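Local coordinates for protein beta-ketoacyl synthase (Pseudomonas aeruginosa, PDB 4CW4) that condenses acetyl-CoA with malonyl-ACP, releasing carbon dioxide and CoA, to make the acetoacetyl-ACP primer that starts fatty acid synthesis, at residues G492-G497 against L550-A555; A419-I424 against L530-I535; A415-S420 against S546-S551. One frame throughout, in Å; residues are numbered along the deposited sequence.

Contact 1 (G492-G497 against L550-A555)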
loop_
_atom_site.group_PDB
_atom_site.type_symbol
_atom_site.label_atom_id
_atom_site.label_comp_id
_atom_site.label_asym_id
_atom_site.label_seq_id
_atom_site.Cartn_x
_atom_site.Cartn_y
_atom_site.Cartn_z
ATOM N N GLY A 492 -12.453 -16.629 -18.781
ATOM C CA GLY A 492 -12.237 -17.696 -19.732
ATOM C C GLY A 492 -13.293 -18.780 -19.622
ATOM O O GLY A 492 -13.744 -19.331 -20.633
ATOM N N THR A 493 -13.680 -19.123 -18.395
ATOM C CA THR A 493 -14.795 -20.065 -18.213
ATOM C C THR A 493 -16.074 -19.540 -18.872
ATOM O O THR A 493 -16.794 -20.296 -19.519
ATOM C CB THR A 493 -15.004 -20.399 -16.730
ATOM O OG1 THR A 493 -13.874 -21.141 -16.275
ATOM C CG2 THR A 493 -16.301 -21.210 -16.483
ATOM N N PHE A 494 -16.372 -18.258 -18.701
ATOM C CA PHE A 494 -17.526 -17.682 -19.377
ATOM C C PHE A 494 -17.406 -17.816 -20.906
ATOM O O PHE A 494 -18.384 -18.136 -21.585
ATOM C CB PHE A 494 -17.701 -16.197 -19.010
ATOM C CG PHE A 494 -18.101 -15.938 -17.585
ATOM C CD1 PHE A 494 -18.912 -16.807 -16.888
ATOM C CD2 PHE A 494 -17.640 -14.797 -16.946
ATOM C CE1 PHE A 494 -19.257 -16.551 -15.574
ATOM C CE2 PHE A 494 -17.983 -14.538 -15.653
ATOM C CZ PHE A 494 -18.803 -15.419 -14.964
ATOM N N LYS A 495 -16.210 -17.580 -21.437
ATOM C CA LYS A 495 -15.969 -17.584 -22.882
ATOM C C LYS A 495 -16.147 -18.962 -23.489
ATOM O O LYS A 495 -16.849 -19.117 -24.493
ATOM C CB LYS A 495 -14.548 -17.080 -23.174
ATOM C CG LYS A 495 -14.096 -17.131 -24.654
ATOM C CD LYS A 495 -14.774 -16.072 -25.479
ATOM C CE LYS A 495 -14.291 -16.073 -26.916
ATOM N NZ LYS A 495 -15.023 -15.073 -27.725
ATOM N N TYR A 496 -15.510 -19.956 -22.884
ATOM C CA TYR A 496 -15.399 -21.273 -23.505
ATOM C C TYR A 496 -16.233 -22.380 -22.842
ATOM O O TYR A 496 -16.327 -23.482 -23.378
ATOM C CB TYR A 496 -13.940 -21.717 -23.530
ATOM C CG TYR A 496 -13.046 -20.885 -24.422
ATOM C CD1 TYR A 496 -13.175 -20.940 -25.806
ATOM C CD2 TYR A 496 -12.041 -20.085 -23.887
ATOM C CE1 TYR A 496 -12.347 -20.201 -26.636
ATOM C CE2 TYR A 496 -11.201 -19.343 -24.712
ATOM C CZ TYR A 496 -11.358 -19.411 -26.080
ATOM O OH TYR A 496 -10.518 -18.685 -26.895
ATOM N N GLY A 497 -16.804 -22.101 -21.676
ATOM C CA GLY A 497 -17.650 -23.057 -20.985
ATOM C C GLY A 497 -16.904 -24.207 -20.340
ATOM O O GLY A 497 -17.455 -25.297 -20.189
ATOM N N LEU A 550 -20.381 -11.363 -13.024
ATOM C CA LEU A 550 -21.473 -11.831 -13.870
ATOM C C LEU A 550 -20.969 -12.065 -15.282
ATOM O O LEU A 550 -20.088 -11.349 -15.757
ATOM C CB LEU A 550 -22.597 -10.794 -13.920
ATOM C CG LEU A 550 -23.094 -10.242 -12.582
ATOM C CD1 LEU A 550 -24.219 -9.229 -12.823
ATOM C CD2 LEU A 550 -23.547 -11.380 -11.670
ATOM N N SER A 551 -21.531 -13.064 -15.963
ATOM C CA SER A 551 -21.141 -13.375 -17.323
ATOM C C SER A 551 -21.552 -12.284 -18.306
ATOM O O SER A 551 -22.450 -11.482 -18.021
ATOM C CB SER A 551 -21.830 -14.676 -17.778
ATOM O OG SER A 551 -23.224 -14.447 -17.895
ATOM N N PRO A 552 -20.955 -12.315 -19.510
ATOM C CA PRO A 552 -21.464 -11.447 -20.574
ATOM C C PRO A 552 -22.961 -11.612 -20.847
ATOM O O PRO A 552 -23.635 -10.604 -21.081
ATOM C CB PRO A 552 -20.629 -11.854 -21.778
ATOM C CG PRO A 552 -19.342 -12.299 -21.188
ATOM C CD PRO A 552 -19.707 -12.991 -19.909
ATOM N N ARG A 553 -23.480 -12.835 -20.819
ATOM C CA ARG A 553 -24.898 -13.019 -21.100
ATOM C C ARG A 553 -25.762 -12.264 -20.102
ATOM O O ARG A 553 -26.721 -11.601 -20.490
ATOM C CB ARG A 553 -25.307 -14.492 -21.069
ATOM C CG ARG A 553 -26.752 -14.702 -21.516
ATOM C CD ARG A 553 -27.153 -16.168 -21.527
ATOM N NE ARG A 553 -27.549 -16.608 -20.191
ATOM C CZ ARG A 553 -28.698 -16.289 -19.607
ATOM N NH1 ARG A 553 -29.582 -15.518 -20.235
ATOM N NH2 ARG A 553 -28.962 -16.738 -18.383
ATOM N N ILE A 554 -25.438 -12.385 -18.822
ATOM C CA ILE A 554 -26.204 -11.705 -17.785
ATOM C C ILE A 554 -26.075 -10.193 -17.945
ATOM O O ILE A 554 -27.056 -9.467 -17.890
ATOM C CB ILE A 554 -25.766 -12.156 -16.382
ATOM C CG1 ILE A 554 -26.044 -13.660 -16.202
ATOM C CG2 ILE A 554 -26.425 -11.305 -15.283
ATOM C CD1 ILE A 554 -27.492 -14.055 -16.179
ATOM N N ALA A 555 -24.855 -9.726 -18.153
ATOM C CA ALA A 555 -24.604 -8.303 -18.292
ATOM C C ALA A 555 -25.353 -7.734 -19.500
ATOM O O ALA A 555 -25.940 -6.659 -19.415
ATOM C CB ALA A 555 -23.103 -8.051 -18.421
#
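Phe494 and Ser551 bring the two backbones to 6.0 Å between their CA atoms, where the last turns of helix 482-496 pass the junction between strand 543-550 and helix 552-563. Phe494 points toward this junction, with its CG set beside the backbone N (chi1 -68°), and its ring lies against the backbone of Ser551. Ser551 CB sits over one face, 3.8 Å from the ring centroid and 15° off the ring normal, in a CH-pi contact; Ser551 CA lies over the centre of the same face. Pro552 CD meets Phe494 CB at 3.9 Å and approaches the ring obliquely, as does Leu550 O, 3.8 Å from Phe494 CE2. A broad aromatic face suits a neighbour that offers mostly backbone and short side chains. Serine suits its own place because its hydroxyl is engaged away from the ring: Ile554 N donates to Ser551 OG at 3.2 Å along a nearly straight bond (170°), and the same OG is bonded to Glu531, whose carboxylate also forms a salt bridge with Arg553. Pro552 fits the first helical turn, where its missing N-H costs no helical bond. Ser551 is thus a classical N-cap, starting helix 552-563 directly after strand 543-550 of the thiolase-type ketosynthase fold.

Contact 2 (A419-I424 against L530-I535)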
loop_
_atom_site.group_PDB
_atom_site.type_symbol
_atom_site.label_atom_id
_atom_site.label_comp_id
_atom_site.label_asym_id
_atom_site.label_seq_id
_atom_site.Cartn_x
_atom_site.Cartn_y
_atom_site.Cartn_z
ATOM N N ALA A 419 -25.237 -13.723 -1.107
ATOM C CA ALA A 419 -26.513 -13.049 -0.921
ATOM C C ALA A 419 -26.677 -11.947 -1.966
ATOM O O ALA A 419 -27.778 -11.749 -2.506
ATOM C CB ALA A 419 -26.616 -12.459 0.478
ATOM N N SER A 420 -25.598 -11.222 -2.257
ATOM C CA SER A 420 -25.690 -10.108 -3.194
ATOM C C SER A 420 -26.019 -10.628 -4.594
ATOM O O SER A 420 -26.808 -10.016 -5.321
ATOM C CB SER A 420 -24.418 -9.265 -3.201
ATOM O OG SER A 420 -23.347 -9.927 -3.840
ATOM N N ALA A 421 -25.433 -11.776 -4.951
ATOM C CA ALA A 421 -25.694 -12.372 -6.245
ATOM C C ALA A 421 -27.148 -12.851 -6.335
ATOM O O ALA A 421 -27.785 -12.716 -7.371
ATOM C CB ALA A 421 -24.716 -13.518 -6.526
ATOM N N VAL A 422 -27.673 -13.421 -5.257
ATOM C CA VAL A 422 -29.070 -13.856 -5.243
ATOM C C VAL A 422 -29.995 -12.683 -5.570
ATOM O O VAL A 422 -30.948 -12.823 -6.326
ATOM C CB VAL A 422 -29.446 -14.497 -3.888
ATOM C CG1 VAL A 422 -30.952 -14.709 -3.772
ATOM C CG2 VAL A 422 -28.708 -15.824 -3.700
ATOM N N GLN A 423 -29.696 -11.505 -5.034
ATOM C CA GLN A 423 -30.543 -10.353 -5.313
ATOM C C GLN A 423 -30.543 -9.976 -6.783
ATOM O O GLN A 423 -31.522 -9.440 -7.288
ATOM C CB GLN A 423 -30.091 -9.142 -4.506
ATOM C CG GLN A 423 -30.180 -9.323 -3.014
ATOM C CD GLN A 423 -30.164 -8.001 -2.299
ATOM O OE1 GLN A 423 -29.254 -7.704 -1.507
ATOM N NE2 GLN A 423 -31.176 -7.187 -2.573
ATOM N N ILE A 424 -29.438 -10.236 -7.469
ATOM C CA ILE A 424 -29.284 -9.760 -8.833
ATOM C C ILE A 424 -29.713 -10.796 -9.862
ATOM O O ILE A 424 -30.391 -10.443 -10.814
ATOM C CB ILE A 424 -27.841 -9.257 -9.100
ATOM C CG1 ILE A 424 -27.579 -7.984 -8.280
ATOM C CG2 ILE A 424 -27.635 -8.988 -10.593
ATOM C CD1 ILE A 424 -26.113 -7.511 -8.245
ATOM N N LEU A 530 -22.283 -21.556 -16.968
ATOM C CA LEU A 530 -22.059 -20.855 -15.717
ATOM C C LEU A 530 -22.213 -19.357 -15.966
ATOM O O LEU A 530 -21.702 -18.833 -16.959
ATOM C CB LEU A 530 -20.679 -21.210 -15.173
ATOM C CG LEU A 530 -20.532 -22.644 -14.691
ATOM C CD1 LEU A 530 -19.064 -23.040 -14.613
ATOM C CD2 LEU A 530 -21.230 -22.831 -13.361
ATOM N N GLU A 531 -22.940 -18.684 -15.077
ATOM C CA GLU A 531 -23.321 -17.284 -15.264
ATOM C C GLU A 531 -22.736 -16.363 -14.213
ATOM O O GLU A 531 -22.699 -15.165 -14.420
ATOM C CB GLU A 531 -24.846 -17.114 -15.244
ATOM C CG GLU A 531 -25.620 -18.013 -16.216
ATOM C CD GLU A 531 -25.466 -17.632 -17.677
ATOM O OE1 GLU A 531 -24.608 -16.797 -18.025
ATOM O OE2 GLU A 531 -26.215 -18.205 -18.498
ATOM N N VAL A 532 -22.305 -16.930 -13.090
ATOM C CA VAL A 532 -21.806 -16.143 -11.972
ATOM C C VAL A 532 -20.585 -16.816 -11.379
ATOM O O VAL A 532 -20.596 -18.019 -11.161
ATOM C CB VAL A 532 -22.864 -16.031 -10.876
ATOM C CG1 VAL A 532 -22.315 -15.292 -9.626
ATOM C CG2 VAL A 532 -24.099 -15.351 -11.418
ATOM N N CYS A 533 -19.538 -16.026 -11.111
ATOM C CA CYS A 533 -18.375 -16.532 -10.395
ATOM C C CYS A 533 -18.150 -15.747 -9.113
ATOM O O CYS A 533 -18.198 -14.504 -9.110
ATOM C CB CYS A 533 -17.109 -16.431 -11.240
ATOM S SG CYS A 533 -15.665 -17.173 -10.434
ATOM N N PHE A 534 -17.892 -16.481 -8.036
ATOM C CA PHE A 534 -17.455 -15.903 -6.776
ATOM C C PHE A 534 -15.943 -16.077 -6.670
ATOM O O PHE A 534 -15.432 -17.208 -6.619
ATOM C CB PHE A 534 -18.158 -16.607 -5.631
ATOM C CG PHE A 534 -19.654 -16.497 -5.714
ATOM C CD1 PHE A 534 -20.279 -15.317 -5.394
ATOM C CD2 PHE A 534 -20.422 -17.559 -6.144
ATOM C CE1 PHE A 534 -21.637 -15.193 -5.475
ATOM C CE2 PHE A 534 -21.785 -17.438 -6.238
ATOM C CZ PHE A 534 -22.397 -16.253 -5.903
ATOM N N ILE A 535 -15.235 -14.949 -6.661
ATOM C CA ILE A 535 -13.783 -14.932 -6.501
ATOM C C ILE A 535 -13.475 -14.825 -5.006
ATOM O O ILE A 535 -13.910 -13.863 -4.361
ATOM C CB ILE A 535 -13.156 -13.714 -7.207
ATOM C CG1 ILE A 535 -13.605 -13.585 -8.671
ATOM C CG2 ILE A 535 -11.641 -13.781 -7.114
ATOM C CD1 ILE A 535 -13.278 -14.719 -9.553
#
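A small, wholly apolar helix-on-strand contact joins helix 409-425 to strand 532-539 in the buried interior, and all three residues that carry it are hydrophobic. Ala421 points toward the strand, its CA 7.9 Å from that of Val532. Its methyl meets the rim of the Phe534 ring near the ring plane, with Ala421 CB 3.6 Å from Phe534 CZ and 3.7 Å from Phe534 CE1. The CA-CB bond of Phe534 does not face the helix; the ring gets there because CG stands beside the backbone N, anti to the carbonyl carbon (chi1 -59°), which carries its far end over to Ala421. This is the alpha-beta packing of the thiolase fold, in which helices lie on both faces of each sheet: Val532 and Phe534 serve the face under helix 409-425, whereas Cys533 and Ile535 turn to helix 482-496. Val532 packs on the ring, its CG1 3.8 Å above one face and offset toward the rim. The same CG1 is a looser neighbour of the helix, 4.3 Å from Ala421 CB. Alanine lets the helix ride close to these bulkier partners, and Val430 of helix 427-433 packs on its methyl as well. At Ala419, Gln423 and Ile424 the helix also touches the second subunit.

Contact 3 (A415-S420 against S546-S551)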
loop_
_atom_site.group_PDB
_atom_site.type_symbol
_atom_site.label_atom_id
_atom_site.label_comp_id
_atom_site.label_asym_id
_atom_site.label_seq_id
_atom_site.Cartn_x
_atom_site.Cartn_y
_atom_site.Cartn_z
ATOM N N ALA A 415 -20.467 -15.225 2.426
ATOM C CA ALA A 415 -21.907 -15.167 2.655
ATOM C C ALA A 415 -22.496 -13.921 2.016
ATOM O O ALA A 415 -23.515 -13.999 1.315
ATOM C CB ALA A 415 -22.225 -15.205 4.139
ATOM N N LYS A 416 -21.888 -12.763 2.266
ATOM C CA LYS A 416 -22.432 -11.518 1.706
ATOM C C LYS A 416 -22.363 -11.531 0.178
ATOM O O LYS A 416 -23.257 -11.019 -0.505
ATOM C CB LYS A 416 -21.696 -10.289 2.242
ATOM C CG LYS A 416 -21.934 -10.015 3.701
ATOM C CD LYS A 416 -21.190 -8.780 4.160
ATOM C CE LYS A 416 -21.805 -7.519 3.593
ATOM N NZ LYS A 416 -21.106 -6.278 4.004
ATOM N N ALA A 417 -21.300 -12.119 -0.367
ATOM C CA ALA A 417 -21.157 -12.174 -1.830
ATOM C C ALA A 417 -22.287 -12.998 -2.454
ATOM O O ALA A 417 -22.920 -12.580 -3.432
ATOM C CB ALA A 417 -19.786 -12.739 -2.222
ATOM N N VAL A 418 -22.527 -14.175 -1.896
ATOM C CA VAL A 418 -23.591 -15.031 -2.388
ATOM C C VAL A 418 -24.962 -14.334 -2.257
ATOM O O VAL A 418 -25.742 -14.319 -3.213
ATOM C CB VAL A 418 -23.557 -16.414 -1.701
ATOM C CG1 VAL A 418 -24.723 -17.272 -2.172
ATOM C CG2 VAL A 418 -22.237 -17.129 -2.034
ATOM N N ALA A 419 -25.237 -13.723 -1.107
ATOM C CA ALA A 419 -26.513 -13.049 -0.921
ATOM C C ALA A 419 -26.677 -11.947 -1.966
ATOM O O ALA A 419 -27.778 -11.749 -2.506
ATOM C CB ALA A 419 -26.616 -12.459 0.478
ATOM N N SER A 420 -25.598 -11.222 -2.257
ATOM C CA SER A 420 -25.690 -10.108 -3.194
ATOM C C SER A 420 -26.019 -10.628 -4.594
ATOM O O SER A 420 -26.808 -10.016 -5.321
ATOM C CB SER A 420 -24.418 -9.265 -3.201
ATOM O OG SER A 420 -23.347 -9.927 -3.840
ATOM N N SER A 546 -14.289 -11.314 -1.045
ATOM C CA SER A 546 -14.971 -12.103 -2.058
ATOM C C SER A 546 -15.623 -11.175 -3.066
ATOM O O SER A 546 -16.243 -10.173 -2.691
ATOM C CB SER A 546 -16.033 -13.016 -1.440
ATOM O OG SER A 546 -15.482 -13.831 -0.431
ATOM N N GLY A 547 -15.444 -11.484 -4.346
ATOM C CA GLY A 547 -16.018 -10.695 -5.421
ATOM C C GLY A 547 -17.063 -11.440 -6.227
ATOM O O GLY A 547 -16.994 -12.671 -6.357
ATOM N N VAL A 548 -17.996 -10.688 -6.804
ATOM C CA VAL A 548 -19.061 -11.242 -7.638
ATOM C C VAL A 548 -18.870 -10.785 -9.080
ATOM O O VAL A 548 -18.835 -9.585 -9.368
ATOM C CB VAL A 548 -20.450 -10.787 -7.133
ATOM C CG1 VAL A 548 -21.553 -11.411 -7.979
ATOM C CG2 VAL A 548 -20.632 -11.160 -5.678
ATOM N N VAL A 549 -18.761 -11.752 -9.983
ATOM C CA VAL A 549 -18.590 -11.480 -11.404
ATOM C C VAL A 549 -19.730 -12.140 -12.169
ATOM O O VAL A 549 -20.015 -13.318 -11.971
ATOM C CB VAL A 549 -17.241 -12.045 -11.938
ATOM C CG1 VAL A 549 -16.953 -11.506 -13.338
ATOM C CG2 VAL A 549 -16.097 -11.755 -10.982
ATOM N N LEU A 550 -20.381 -11.363 -13.024
ATOM C CA LEU A 550 -21.473 -11.831 -13.870
ATOM C C LEU A 550 -20.969 -12.065 -15.282
ATOM O O LEU A 550 -20.088 -11.349 -15.757
ATOM C CB LEU A 550 -22.597 -10.794 -13.920
ATOM C CG LEU A 550 -23.094 -10.242 -12.582
ATOM C CD1 LEU A 550 -24.219 -9.229 -12.823
ATOM C CD2 LEU A 550 -23.547 -11.380 -11.670
ATOM N N SER A 551 -21.531 -13.064 -15.963
ATOM C CA SER A 551 -21.141 -13.375 -17.323
ATOM C C SER A 551 -21.552 -12.284 -18.306
ATOM O O SER A 551 -22.450 -11.482 -18.021
ATOM C CB SER A 551 -21.830 -14.676 -17.778
ATOM O OG SER A 551 -23.224 -14.447 -17.895
#
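The carbonyl of Ala417 is the flat group touched here: Val548 CG2 rests 3.5 Å from Ala417 O, while Ser420 OG donates to that oxygen from within the helix. The donor approaches at a C=O...donor angle of 122°, tilted 26° from the carbonyl plane, with Ser420 OG 2.7 Å from Ala417 O. Helix 415-420 runs nearly parallel to strand 546-550, at 19° with axes 7.9 Å apart, and alanine and serine are small enough for so close an approach. Ala417 CB points at the strand and touches two residues on the same strand face, Ser546 CB at 3.8 Å and Val548 CG2 at 3.9 Å. With Val548 CG2 anti to the carbonyl carbon, this methyl is directed at the helix, where it meets Ala417 and lies 3.5 Å from Ser420 OG. Farther round the helix, Lys416 forms a salt bridge with Asp220 of the second subunit. This is helix-on-sheet packing in the C-terminal half of the thiolase-type ketosynthase fold. Because the buried hydroxyl of Ser420 donates back to its own helix, and that of Ser546 is bonded to Thr413, earlier on the same helix, and to Asn536 of the neighbouring strand 532-539, both serines can present carbon or an already bonded oxygen to an apolar interface.

Overall arrangement
Contacts 2 and 3 form one buried patch, their centres 4 Å apart: both set helix 409-425 on neighbouring antiparallel strands, 532-539 and 543-550. Phe534 bridges them, its ring also lying against Ala417 and Val418. Contact 2 is purely apolar, whereas contact 3, one strand over, mixes methyl groups with serines whose hydroxyls are bonded. Contact 1 is only partly buried, 12 Å from contact 2 and 15 Å from contact 3 between centres; it joins helix 482-496, from the other side of the sheet, to the end of strand 543-550 and depends on an aromatic face and a helix cap. Glu531 links it to contact 2 through Ser551 and Arg553. Segments 550-555 and 546-551 overlap at Leu550 and Ser551, which touch across contact 1 but not contact 3.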